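Local coordinates for protein extracellular invertase (Aspergillus kawachii, PDB 5XHA) that probably hydrolyses beta-fructofuranosidic bonds, such as the one in sucrose, as a secreted invertase of glycoside hydrolase family 32, here with fructose units bound, at residues W125-T130 against V280-S285; N165-R170 against G198-G203; N246-N251 against G271-D276; D93-F98 against S119-H124. All blocks are in the same frame, centred on the assembly; numbering follows the deposited sequence.

Interaction 1. Residues W125-T130 against V280-S285; sequences WSIPYT and VPQLTS. With FRU (beta-D-fructofuranose), chain D.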
# COMPACT_ATOMS: atom_id res chain seq x y z
N TRP A 125 -10.29 16.90 -4.21
CA TRP A 125 -9.92 17.72 -3.06
C TRP A 125 -11.14 18.11 -2.19
O TRP A 125 -10.99 18.32 -1.01
CB TRP A 125 -9.16 18.99 -3.50
CG TRP A 125 -9.96 19.89 -4.39
CD1 TRP A 125 -9.92 19.95 -5.75
CD2 TRP A 125 -10.93 20.86 -3.98
NE1 TRP A 125 -10.80 20.89 -6.21
CE2 TRP A 125 -11.44 21.47 -5.14
CE3 TRP A 125 -11.42 21.27 -2.73
CZ2 TRP A 125 -12.41 22.46 -5.10
CZ3 TRP A 125 -12.38 22.26 -2.68
CH2 TRP A 125 -12.88 22.85 -3.87
N SER A 126 -12.33 18.17 -2.78
CA SER A 126 -13.52 18.69 -2.12
C SER A 126 -14.26 17.68 -1.27
O SER A 126 -15.24 18.04 -0.64
CB SER A 126 -14.50 19.22 -3.17
OG SER A 126 -15.01 18.17 -4.01
N ILE A 127 -13.85 16.41 -1.33
CA ILE A 127 -14.53 15.34 -0.62
C ILE A 127 -13.54 14.60 0.28
O ILE A 127 -12.34 14.79 0.14
CB ILE A 127 -15.20 14.33 -1.58
CG1 ILE A 127 -14.18 13.67 -2.50
CG2 ILE A 127 -16.27 15.03 -2.39
CD1 ILE A 127 -14.74 12.51 -3.30
N PRO A 128 -14.05 13.76 1.20
CA PRO A 128 -13.11 13.01 2.02
C PRO A 128 -12.21 12.08 1.19
O PRO A 128 -12.65 11.48 0.20
CB PRO A 128 -14.03 12.24 2.99
CG PRO A 128 -15.30 13.03 3.03
CD PRO A 128 -15.45 13.56 1.63
N TYR A 129 -10.96 11.97 1.57
CA TYR A 129 -10.00 11.17 0.82
C TYR A 129 -10.10 9.70 1.22
O TYR A 129 -10.06 9.40 2.40
CB TYR A 129 -8.60 11.69 1.10
CG TYR A 129 -7.52 11.16 0.17
CD1 TYR A 129 -7.27 11.78 -1.05
CD2 TYR A 129 -6.76 10.07 0.52
CE1 TYR A 129 -6.30 11.30 -1.90
CE2 TYR A 129 -5.78 9.59 -0.32
CZ TYR A 129 -5.54 10.21 -1.53
OH TYR A 129 -4.54 9.72 -2.36
N THR A 130 -10.20 8.80 0.26
CA THR A 130 -10.17 7.37 0.56
C THR A 130 -8.73 6.91 0.76
O THR A 130 -7.89 7.05 -0.11
CB THR A 130 -10.85 6.55 -0.56
OG1 THR A 130 -12.21 6.91 -0.58
CG2 THR A 130 -10.77 5.05 -0.28
N VAL A 280 -18.86 23.25 -4.83
CA VAL A 280 -19.72 22.22 -5.42
C VAL A 280 -18.94 20.89 -5.34
O VAL A 280 -17.82 20.81 -5.84
CB VAL A 280 -20.09 22.55 -6.88
CG1 VAL A 280 -20.91 21.43 -7.51
CG2 VAL A 280 -20.84 23.89 -6.94
N PRO A 281 -19.52 19.86 -4.68
CA PRO A 281 -18.79 18.62 -4.47
C PRO A 281 -18.25 18.01 -5.77
O PRO A 281 -18.97 17.93 -6.75
CB PRO A 281 -19.84 17.69 -3.84
CG PRO A 281 -20.77 18.62 -3.13
CD PRO A 281 -20.84 19.84 -4.00
N GLN A 282 -16.99 17.60 -5.74
CA GLN A 282 -16.32 16.98 -6.89
C GLN A 282 -16.15 17.88 -8.12
O GLN A 282 -15.78 17.40 -9.18
CB GLN A 282 -17.01 15.68 -7.28
CG GLN A 282 -17.00 14.66 -6.16
CD GLN A 282 -17.35 13.26 -6.63
OE1 GLN A 282 -16.73 12.73 -7.54
NE2 GLN A 282 -18.32 12.67 -6.00
N LEU A 283 -16.39 19.18 -7.98
CA LEU A 283 -16.23 20.10 -9.11
C LEU A 283 -15.06 21.03 -8.85
O LEU A 283 -15.06 21.74 -7.86
CB LEU A 283 -17.49 20.95 -9.34
CG LEU A 283 -17.42 21.91 -10.54
CD1 LEU A 283 -17.26 21.12 -11.83
CD2 LEU A 283 -18.63 22.84 -10.62
N THR A 284 -14.06 21.00 -9.74
CA THR A 284 -13.05 22.05 -9.82
C THR A 284 -13.50 22.99 -10.92
O THR A 284 -13.60 22.58 -12.07
CB THR A 284 -11.64 21.49 -10.16
OG1 THR A 284 -11.15 20.73 -9.05
CG2 THR A 284 -10.66 22.62 -10.46
N SER A 285 -13.76 24.24 -10.59
CA SER A 285 -14.36 25.17 -11.58
C SER A 285 -13.30 26.03 -12.24
O SER A 285 -13.52 26.56 -13.32
CB SER A 285 -15.43 26.05 -10.92
OG SER A 285 -14.84 26.82 -9.89
C1 FRU D . -11.72 21.46 4.19
C2 FRU D . -11.58 22.35 2.97
C3 FRU D . -12.28 21.66 1.80
C4 FRU D . -11.14 21.18 0.92
C5 FRU D . -9.83 21.55 1.62
C6 FRU D . -8.77 22.19 0.70
O1 FRU D . -11.19 20.16 3.92
O2 FRU D . -12.10 23.66 3.23
O3 FRU D . -13.18 22.51 1.08
O4 FRU D . -11.28 19.77 0.75
O5 FRU D . -10.18 22.44 2.68
O6 FRU D . -7.55 22.52 1.41
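Trp125 meets Thr284 at the edge of its indole: Thr284 OG1 lies in the ring plane and takes the NE1 proton at 2.9 Å, with an N-H...O angle of 154°. C4 of the fructose of chain D is also at the edge of this ring. Over one face sits CB of Ser126, 3.7 Å above the plane and offset toward the rim, and Phe245 stacks on the ring as well. With chi1 at 62°, the indole of Trp125 is tucked between its own backbone N and carbonyl carbon. Thr284 OG1 is also hydrogen-bonded to Glu273 and to His124, so three groups hold this one hydroxyl. Both segments are loops in the five-bladed beta-propeller that family 32 enzymes share: 125-130 leads into strand 134-140, while the loop 280-285 leads into strand 286-298. The second loop makes a type II turn from Val280 to Leu283, closed by Leu283 N to Val280 O at 3.0 Å. Gln282, with a positive phi of 63°, points its N-H out of this turn to Ser126 OG at 2.7 Å, and that hydroxyl is bonded to His124 ND1 too. His124 therefore ties the two hydroxyls, Ser126 and Thr284, together through its two ring nitrogens. Farther out, CG2 of Ile127 packs obliquely across the extended Gln282 side chain, 3.9 Å from its CG.

Interaction 2. Residues N165-R170 against G198-G203; sequences NVTAFR and GLHEKG. With FRU (beta-D-fructofuranose), chain D; FRU (beta-D-fructofuranose), chain B; FRU (beta-D-fructofuranose), chain C.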
# COMPACT_ATOMS: atom_id res chain seq x y z
N ASN A 165 -3.89 14.02 6.37
CA ASN A 165 -5.20 14.01 5.74
C ASN A 165 -5.10 14.77 4.41
O ASN A 165 -5.46 15.95 4.31
CB ASN A 165 -6.20 14.66 6.70
CG ASN A 165 -7.64 14.62 6.20
OD1 ASN A 165 -7.99 13.92 5.27
ND2 ASN A 165 -8.48 15.39 6.86
N VAL A 166 -4.55 14.10 3.41
CA VAL A 166 -4.29 14.72 2.12
C VAL A 166 -5.57 14.96 1.31
O VAL A 166 -6.52 14.18 1.40
CB VAL A 166 -3.33 13.87 1.26
CG1 VAL A 166 -1.96 13.74 1.90
CG2 VAL A 166 -3.93 12.49 1.00
N THR A 167 -5.58 16.04 0.54
CA THR A 167 -6.60 16.32 -0.48
C THR A 167 -6.34 15.51 -1.75
O THR A 167 -7.27 15.21 -2.49
CB THR A 167 -6.56 17.79 -0.90
OG1 THR A 167 -5.20 18.20 -1.06
CG2 THR A 167 -7.24 18.67 0.13
N ALA A 168 -5.06 15.21 -1.97
CA ALA A 168 -4.54 14.57 -3.15
C ALA A 168 -3.09 14.21 -2.88
O ALA A 168 -2.44 14.82 -2.03
CB ALA A 168 -4.61 15.53 -4.33
N PHE A 169 -2.58 13.22 -3.62
CA PHE A 169 -1.22 12.70 -3.43
C PHE A 169 -0.76 11.98 -4.70
O PHE A 169 -0.75 10.76 -4.77
CB PHE A 169 -1.20 11.77 -2.22
CG PHE A 169 0.18 11.32 -1.80
CD1 PHE A 169 1.07 12.20 -1.22
CD2 PHE A 169 0.55 9.98 -1.92
CE1 PHE A 169 2.33 11.78 -0.83
CE2 PHE A 169 1.81 9.55 -1.51
CZ PHE A 169 2.70 10.46 -0.97
N ARG A 170 -0.40 12.77 -5.72
CA ARG A 170 -0.13 12.24 -7.05
C ARG A 170 0.84 13.06 -7.88
O ARG A 170 1.25 14.15 -7.49
CB ARG A 170 -1.44 12.10 -7.82
CG ARG A 170 -2.28 13.36 -7.91
CD ARG A 170 -3.50 13.16 -8.82
NE ARG A 170 -4.39 14.32 -8.79
CZ ARG A 170 -5.36 14.54 -7.90
NH1 ARG A 170 -5.63 13.65 -6.95
NH2 ARG A 170 -6.08 15.68 -7.96
N GLY A 198 -2.06 18.43 -1.31
CA GLY A 198 -2.35 19.34 -0.21
C GLY A 198 -2.91 18.59 0.98
O GLY A 198 -3.00 17.36 0.95
N LEU A 199 -3.28 19.34 2.02
CA LEU A 199 -3.90 18.78 3.23
C LEU A 199 -5.22 19.48 3.52
O LEU A 199 -5.32 20.69 3.41
CB LEU A 199 -2.95 18.95 4.42
CG LEU A 199 -1.61 18.25 4.31
CD1 LEU A 199 -0.71 18.65 5.47
CD2 LEU A 199 -1.82 16.74 4.29
N HIS A 200 -6.24 18.70 3.87
CA HIS A 200 -7.54 19.23 4.27
C HIS A 200 -7.36 20.18 5.47
O HIS A 200 -6.54 19.92 6.36
CB HIS A 200 -8.49 18.08 4.65
CG HIS A 200 -8.99 17.30 3.47
ND1 HIS A 200 -10.10 17.67 2.75
CD2 HIS A 200 -8.53 16.16 2.89
CE1 HIS A 200 -10.30 16.81 1.77
NE2 HIS A 200 -9.36 15.89 1.83
N GLU A 201 -8.09 21.29 5.46
CA GLU A 201 -8.04 22.29 6.56
C GLU A 201 -6.68 22.95 6.70
O GLU A 201 -6.40 23.52 7.74
CB GLU A 201 -8.38 21.69 7.94
CG GLU A 201 -9.41 20.58 7.97
CD GLU A 201 -10.68 20.98 7.28
OE1 GLU A 201 -11.01 22.18 7.34
OE2 GLU A 201 -11.32 20.09 6.67
N LYS A 202 -5.81 22.85 5.71
CA LYS A 202 -4.53 23.53 5.79
C LYS A 202 -4.27 24.23 4.47
O LYS A 202 -4.16 25.45 4.44
CB LYS A 202 -3.38 22.59 6.14
CG LYS A 202 -3.43 21.99 7.54
CD LYS A 202 -2.01 21.75 8.07
CE LYS A 202 -1.86 20.46 8.88
NZ LYS A 202 -2.30 20.59 10.30
N GLY A 203 -4.15 23.46 3.37
CA GLY A 203 -4.01 24.04 2.05
C GLY A 203 -3.12 23.24 1.12
O GLY A 203 -2.59 22.20 1.51
C1 FRU D . -11.72 21.46 4.19
C2 FRU D . -11.58 22.35 2.97
C3 FRU D . -12.28 21.66 1.80
C4 FRU D . -11.14 21.18 0.92
C5 FRU D . -9.83 21.55 1.62
C6 FRU D . -8.77 22.19 0.70
O1 FRU D . -11.19 20.16 3.92
O2 FRU D . -12.10 23.66 3.23
O3 FRU D . -13.18 22.51 1.08
O4 FRU D . -11.28 19.77 0.75
O5 FRU D . -10.18 22.44 2.68
O6 FRU D . -7.55 22.52 1.41
C1 FRU B . -4.71 16.94 -13.72
C2 FRU B . -4.86 15.47 -13.21
C3 FRU B . -3.55 14.97 -12.59
C4 FRU B . -3.71 13.46 -12.71
C5 FRU B . -4.47 13.29 -14.03
C6 FRU B . -5.53 12.20 -13.99
O1 FRU B . -5.58 17.23 -14.84
O3 FRU B . -3.31 15.45 -11.26
O4 FRU B . -2.48 12.74 -12.76
O5 FRU B . -5.07 14.57 -14.32
O6 FRU B . -6.37 12.26 -15.16
C1 FRU C . -7.20 15.96 -12.53
C2 FRU C . -8.43 15.34 -11.83
C3 FRU C . -8.87 16.02 -10.51
C4 FRU C . -9.57 14.90 -9.77
C5 FRU C . -9.06 13.60 -10.41
C6 FRU C . -10.17 12.77 -11.05
O1 FRU C . -5.95 15.31 -12.25
O2 FRU C . -9.53 15.38 -12.75
O3 FRU C . -9.74 17.17 -10.63
O4 FRU C . -9.32 14.98 -8.37
O5 FRU C . -8.16 13.97 -11.46
O6 FRU C . -10.15 11.48 -10.45
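Segments 165-170 and 198-203 run antiparallel, with Val166 opposite Leu199 in a non-hydrogen-bonded pair whose CA atoms are 4.2 Å apart. Two backbone bonds flank this pair, His200 N to Asn165 O and Thr167 N to Gly198 O, both 2.9 Å. The side chains of Val166 and Leu199 diverge at their bases, yet Val166 CG1 still reaches Leu199 CD2 at 3.8 Å. The striking piece is the imidazole of His200. CG2 of Thr167 stands over the centre of its face, 3.8 Å from the centroid and only 3° off the normal, a clean CH-pi contact. At chi1 43° the Thr167 OG1 is turned the other way, to Asn246 OD1. Val166 O lies near the imidazole plane at its edge, 3.2 Å from His200 CD2, and the Asn165 side chain crosses that of His200 at about a right angle, the amide and ring planes 25° apart. These two strands, 166-176 and 191-199, belong to one four-stranded propeller blade, and the turn after them carries a classic beta bulge, Lys202 and Gly203 facing Leu199. At the far end Arg170 sends NE to O3 of the chain B fructose, 2.9 Å in the guanidinium plane, while NH1 makes a salt bridge to Glu134. These neighbours probably restrict rotation of the His200 ring, whose ND1-H is aimed at O1 of the chain D fructose, 3.0 Å away.

Interaction 3. Residues N246-N251 against G271-D276; sequences NFETGN and GTEGSD. With FRU (beta-D-fructofuranose), chain C; FRU (beta-D-fructofuranose), chain B.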
# COMPACT_ATOMS: atom_id res chain seq x y z
N ASN A 246 -5.93 22.92 -4.14
CA ASN A 246 -5.08 21.74 -4.33
C ASN A 246 -4.06 22.00 -5.43
O ASN A 246 -4.38 22.67 -6.38
CB ASN A 246 -5.96 20.52 -4.70
CG ASN A 246 -5.18 19.22 -4.69
OD1 ASN A 246 -4.63 18.82 -3.67
ND2 ASN A 246 -5.15 18.55 -5.85
N PHE A 247 -2.83 21.48 -5.28
CA PHE A 247 -1.82 21.56 -6.33
C PHE A 247 -1.76 20.24 -7.11
O PHE A 247 -1.80 19.17 -6.53
CB PHE A 247 -0.40 21.81 -5.78
CG PHE A 247 -0.15 23.21 -5.24
CD1 PHE A 247 -1.00 24.27 -5.50
CD2 PHE A 247 0.98 23.45 -4.47
CE1 PHE A 247 -0.74 25.53 -4.99
CE2 PHE A 247 1.25 24.71 -3.96
CZ PHE A 247 0.38 25.75 -4.23
N GLU A 248 -1.65 20.36 -8.43
CA GLU A 248 -1.44 19.21 -9.31
C GLU A 248 -0.21 19.44 -10.18
O GLU A 248 0.25 20.58 -10.34
CB GLU A 248 -2.68 18.99 -10.19
CG GLU A 248 -3.95 18.75 -9.39
CD GLU A 248 -5.11 18.34 -10.25
OE1 GLU A 248 -5.61 19.19 -11.03
OE2 GLU A 248 -5.53 17.17 -10.14
N THR A 249 0.30 18.35 -10.74
CA THR A 249 1.33 18.35 -11.77
C THR A 249 2.54 19.24 -11.51
O THR A 249 3.06 19.89 -12.44
CB THR A 249 0.73 18.66 -13.17
OG1 THR A 249 0.23 20.01 -13.23
CG2 THR A 249 -0.40 17.69 -13.47
N GLY A 250 3.02 19.24 -10.27
CA GLY A 250 4.18 20.04 -9.89
C GLY A 250 5.41 19.58 -10.66
O GLY A 250 5.73 18.40 -10.63
N ASN A 251 6.04 20.50 -11.37
CA ASN A 251 7.36 20.29 -11.98
C ASN A 251 8.36 21.16 -11.24
O ASN A 251 8.02 22.26 -10.85
CB ASN A 251 7.39 20.74 -13.43
CG ASN A 251 6.52 19.92 -14.37
OD1 ASN A 251 5.53 19.28 -14.01
ND2 ASN A 251 6.89 19.97 -15.61
N GLY A 271 -0.49 23.09 -11.62
CA GLY A 271 -1.90 23.39 -11.78
C GLY A 271 -2.46 23.65 -10.40
O GLY A 271 -2.07 22.99 -9.43
N THR A 272 -3.37 24.62 -10.28
CA THR A 272 -4.15 24.77 -9.04
C THR A 272 -5.62 24.57 -9.35
O THR A 272 -6.11 25.02 -10.39
CB THR A 272 -3.93 26.14 -8.35
OG1 THR A 272 -4.59 27.19 -9.06
CG2 THR A 272 -2.46 26.45 -8.25
N GLU A 273 -6.29 23.84 -8.46
CA GLU A 273 -7.71 23.54 -8.56
C GLU A 273 -8.49 24.51 -7.68
O GLU A 273 -8.39 24.47 -6.44
CB GLU A 273 -7.99 22.12 -8.09
CG GLU A 273 -7.27 21.05 -8.88
CD GLU A 273 -7.86 19.68 -8.64
OE1 GLU A 273 -8.99 19.44 -9.12
OE2 GLU A 273 -7.20 18.87 -7.95
N GLY A 274 -9.26 25.38 -8.34
CA GLY A 274 -10.02 26.43 -7.70
C GLY A 274 -11.52 26.20 -7.76
O GLY A 274 -12.01 25.28 -8.43
N SER A 275 -12.25 27.07 -7.06
CA SER A 275 -13.69 26.95 -6.89
C SER A 275 -14.24 28.26 -6.35
O SER A 275 -13.56 28.96 -5.61
CB SER A 275 -13.97 25.84 -5.88
OG SER A 275 -15.34 25.75 -5.57
N ASP A 276 -15.47 28.59 -6.71
CA ASP A 276 -16.21 29.64 -6.01
C ASP A 276 -16.71 29.04 -4.73
O ASP A 276 -16.70 27.82 -4.57
CB ASP A 276 -17.40 30.14 -6.81
CG ASP A 276 -17.00 30.65 -8.16
OD1 ASP A 276 -16.14 31.56 -8.21
OD2 ASP A 276 -17.54 30.12 -9.15
C1 FRU C . -7.20 15.96 -12.53
C2 FRU C . -8.43 15.34 -11.83
C3 FRU C . -8.87 16.02 -10.51
C4 FRU C . -9.57 14.90 -9.77
C5 FRU C . -9.06 13.60 -10.41
C6 FRU C . -10.17 12.77 -11.05
O1 FRU C . -5.95 15.31 -12.25
O2 FRU C . -9.53 15.38 -12.75
O3 FRU C . -9.74 17.17 -10.63
O4 FRU C . -9.32 14.98 -8.37
O5 FRU C . -8.16 13.97 -11.46
O6 FRU C . -10.15 11.48 -10.45
C1 FRU B . -4.71 16.94 -13.72
C2 FRU B . -4.86 15.47 -13.21
C3 FRU B . -3.55 14.97 -12.59
C4 FRU B . -3.71 13.46 -12.71
C5 FRU B . -4.47 13.29 -14.03
C6 FRU B . -5.53 12.20 -13.99
O1 FRU B . -5.58 17.23 -14.84
O3 FRU B . -3.31 15.45 -11.26
O4 FRU B . -2.48 12.74 -12.76
O5 FRU B . -5.07 14.57 -14.32
O6 FRU B . -6.37 12.26 -15.16
O HOH W 1 -8.03 18.91 -12.21
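Glu273, which faces Asn246 and Glu248 across the strands, has a heavily used oxygen in OE1: the hydroxyl O3 of the chain C fructose donates to it at 2.8 Å, Thr284 OG1 is hydrogen-bonded to it, and a water gives a weak bond. OE2 of the same carboxylate takes Asn246 ND2 at 3.0 Å on its anti lone pair, tilted 20° from the amide plane. Asn246 CG is anti to its backbone N (chi1 -171°), which lays the amide alongside Glu273, while OD1 goes to Thr167. Glu248 crosses Glu273 at about a right angle with the carboxylates stacked, their planes 13° apart and OE2 of Glu248 3.2 Å from OE2 of Glu273. Arg170 NH2 makes a salt bridge with Glu248 and a long, weak ion pair with Glu273, which probably eases their closeness; Glu248 OE1 is hydrogen-bonded to Tyr319 OH. Beneath the side chains the backbones pair antiparallel: Glu248 N meets Gly271 O at 2.8 Å, and Glu273 N meets Asn246 O. Phe247 and Thr272 lie side by side on the sheet face opposite the acids, Phe247 CD1 touching Thr272 CG2. On the sugar side, Glu248 OE2 is 2.8 Å from O1 of the chain C fructose, the oxygen joined to C2 of the chain B fructose. Such closeness to a glycosidic oxygen is consistent with the acid/base position of family 32 hydrolases, with Glu273 helping to hold the leaving fructose unit.

Interaction 4. Residues D93-F98 against S119-H124; sequences DPVAVF and SYLPIH. With FRU (beta-D-fructofuranose), chain C; FRU (beta-D-fructofuranose), chain B.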
# COMPACT_ATOMS: atom_id res chain seq x y z
N ASP A 93 -2.34 -0.83 -9.32
CA ASP A 93 -3.12 0.17 -10.04
C ASP A 93 -4.37 -0.43 -10.69
O ASP A 93 -4.62 -0.24 -11.88
CB ASP A 93 -2.24 0.89 -11.10
CG ASP A 93 -1.48 -0.06 -12.02
OD1 ASP A 93 -1.77 -1.29 -12.04
OD2 ASP A 93 -0.61 0.43 -12.77
N PRO A 94 -5.18 -1.16 -9.89
CA PRO A 94 -6.31 -1.86 -10.47
C PRO A 94 -7.34 -0.94 -11.12
O PRO A 94 -8.01 -1.36 -12.05
CB PRO A 94 -6.93 -2.58 -9.26
CG PRO A 94 -6.54 -1.72 -8.09
CD PRO A 94 -5.17 -1.24 -8.42
N VAL A 95 -7.43 0.31 -10.68
CA VAL A 95 -8.46 1.21 -11.18
C VAL A 95 -7.92 2.25 -12.17
O VAL A 95 -8.57 2.55 -13.16
CB VAL A 95 -9.21 1.86 -10.00
CG1 VAL A 95 -10.05 3.04 -10.43
CG2 VAL A 95 -10.07 0.81 -9.31
N ALA A 96 -6.76 2.84 -11.91
CA ALA A 96 -6.28 3.86 -12.83
C ALA A 96 -4.78 4.07 -12.76
O ALA A 96 -4.13 3.69 -11.78
CB ALA A 96 -7.02 5.18 -12.60
N VAL A 97 -4.24 4.61 -13.85
CA VAL A 97 -2.88 5.08 -13.94
C VAL A 97 -2.93 6.59 -14.13
O VAL A 97 -3.43 7.07 -15.14
CB VAL A 97 -2.16 4.47 -15.15
CG1 VAL A 97 -0.81 5.14 -15.37
CG2 VAL A 97 -1.99 2.97 -14.95
N PHE A 98 -2.39 7.31 -13.15
CA PHE A 98 -2.28 8.75 -13.25
C PHE A 98 -0.82 9.12 -13.65
O PHE A 98 -0.01 8.24 -13.95
CB PHE A 98 -2.68 9.40 -11.91
CG PHE A 98 -4.17 9.40 -11.60
CD1 PHE A 98 -5.14 8.93 -12.49
CD2 PHE A 98 -4.61 9.92 -10.39
CE1 PHE A 98 -6.49 8.97 -12.16
CE2 PHE A 98 -5.96 9.95 -10.06
CZ PHE A 98 -6.91 9.48 -10.96
N SER A 119 -6.01 2.88 -6.84
CA SER A 119 -6.75 1.71 -6.38
C SER A 119 -8.21 1.98 -5.98
O SER A 119 -8.98 1.03 -5.80
CB SER A 119 -6.01 1.09 -5.20
OG SER A 119 -4.72 0.66 -5.59
N TYR A 120 -8.57 3.24 -5.77
CA TYR A 120 -9.93 3.63 -5.33
C TYR A 120 -10.31 4.96 -5.96
O TYR A 120 -9.48 5.87 -6.04
CB TYR A 120 -10.04 3.74 -3.80
CG TYR A 120 -9.76 2.43 -3.09
CD1 TYR A 120 -10.76 1.47 -2.91
CD2 TYR A 120 -8.48 2.12 -2.66
CE1 TYR A 120 -10.48 0.24 -2.32
CE2 TYR A 120 -8.19 0.90 -2.06
CZ TYR A 120 -9.20 -0.04 -1.90
OH TYR A 120 -8.92 -1.25 -1.28
N LEU A 121 -11.56 5.06 -6.41
CA LEU A 121 -12.14 6.29 -6.92
C LEU A 121 -13.48 6.47 -6.20
O LEU A 121 -14.01 5.50 -5.69
CB LEU A 121 -12.35 6.20 -8.43
CG LEU A 121 -11.10 6.29 -9.32
CD1 LEU A 121 -11.42 6.03 -10.79
CD2 LEU A 121 -10.44 7.65 -9.17
N PRO A 122 -14.02 7.69 -6.14
CA PRO A 122 -13.52 8.95 -6.67
C PRO A 122 -12.41 9.55 -5.83
O PRO A 122 -12.26 9.22 -4.66
CB PRO A 122 -14.77 9.85 -6.64
CG PRO A 122 -15.58 9.32 -5.50
CD PRO A 122 -15.38 7.83 -5.57
N ILE A 123 -11.64 10.45 -6.44
CA ILE A 123 -10.61 11.20 -5.76
C ILE A 123 -10.82 12.67 -6.11
O ILE A 123 -10.74 13.04 -7.28
CB ILE A 123 -9.21 10.79 -6.24
CG1 ILE A 123 -8.95 9.30 -5.99
CG2 ILE A 123 -8.16 11.65 -5.56
CD1 ILE A 123 -7.79 8.75 -6.80
N HIS A 124 -11.10 13.50 -5.11
CA HIS A 124 -11.20 14.95 -5.33
C HIS A 124 -10.89 15.72 -4.05
O HIS A 124 -11.18 15.27 -2.95
CB HIS A 124 -12.57 15.34 -5.91
CG HIS A 124 -12.59 16.68 -6.58
ND1 HIS A 124 -13.13 17.81 -5.99
CD2 HIS A 124 -12.12 17.08 -7.79
CE1 HIS A 124 -12.99 18.84 -6.80
NE2 HIS A 124 -12.39 18.43 -7.90
C1 FRU C . -7.20 15.96 -12.53
C2 FRU C . -8.43 15.34 -11.83
C3 FRU C . -8.87 16.02 -10.51
C4 FRU C . -9.57 14.90 -9.77
C5 FRU C . -9.06 13.60 -10.41
C6 FRU C . -10.17 12.77 -11.05
O1 FRU C . -5.95 15.31 -12.25
O2 FRU C . -9.53 15.38 -12.75
O3 FRU C . -9.74 17.17 -10.63
O4 FRU C . -9.32 14.98 -8.37
O5 FRU C . -8.16 13.97 -11.46
O6 FRU C . -10.15 11.48 -10.45
C1 FRU B . -4.71 16.94 -13.72
C2 FRU B . -4.86 15.47 -13.21
C3 FRU B . -3.55 14.97 -12.59
C4 FRU B . -3.71 13.46 -12.71
C5 FRU B . -4.47 13.29 -14.03
C6 FRU B . -5.53 12.20 -13.99
O1 FRU B . -5.58 17.23 -14.84
O3 FRU B . -3.31 15.45 -11.26
O4 FRU B . -2.48 12.74 -12.76
O5 FRU B . -5.07 14.57 -14.32
O6 FRU B . -6.37 12.26 -15.16
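Phe98 and Ile123 approach from opposite directions, and Phe98 CE2 meets the Ile123 methyl CD1 at 3.9 Å. CG of Phe98 is anti to its carbonyl carbon (chi1 -74°), a turn that carries the ring toward segment 119-124 and presents a face to the chain B fructose, whose C6 lies 3.6 Å above the ring plane, offset toward the rim. Leu121 adds its CD2, 4.4 Å from CZ of Phe98. Val95 and Leu121 meet at a slant and more tightly, with Val95 CG1 only 3.3 Å from Leu121 CD1, closer than usual for carbons. CG2 of Val95 rests near Ser119 O. At the other end the ring of Pro94 lies against Ser119, its CD 3.4 Å from Ser119 OG, and both residues also pack on Ile91 of the second subunit. Val95 and Ala96 both face Val118 in a classic beta bulge. A cis peptide precedes Pro122, and beyond it the carbonyl O of Ile123 accepts a 2.6 Å hydrogen bond from O4 of the chain C fructose. Apolar side chains and a loop carbonyl thus form one wall of the sugar-binding pocket at the end of a family 32 beta-propeller.

How the interactions relate
Along the chain interaction 4 comes first, and interaction 1 opens directly after it and closes last; interactions 2 and 3 lie, one after the other, between its two halves. Their centres are only about 11 to 18 Å apart, on the same side of the chain's centre, in three successive antiparallel sheets of the propeller: interaction 4 at the sheet of strands 96-103 to 149-150, interaction 2 in that of 166-176 to 219-227, interaction 3 in the next, and interaction 1 bridging the first and the third. Neighbouring blades, through interactions 2, 3 and 4, together line the pocket of the linked B and C fructoses, and a separate fructose, chain D, sits at interactions 1 and 2.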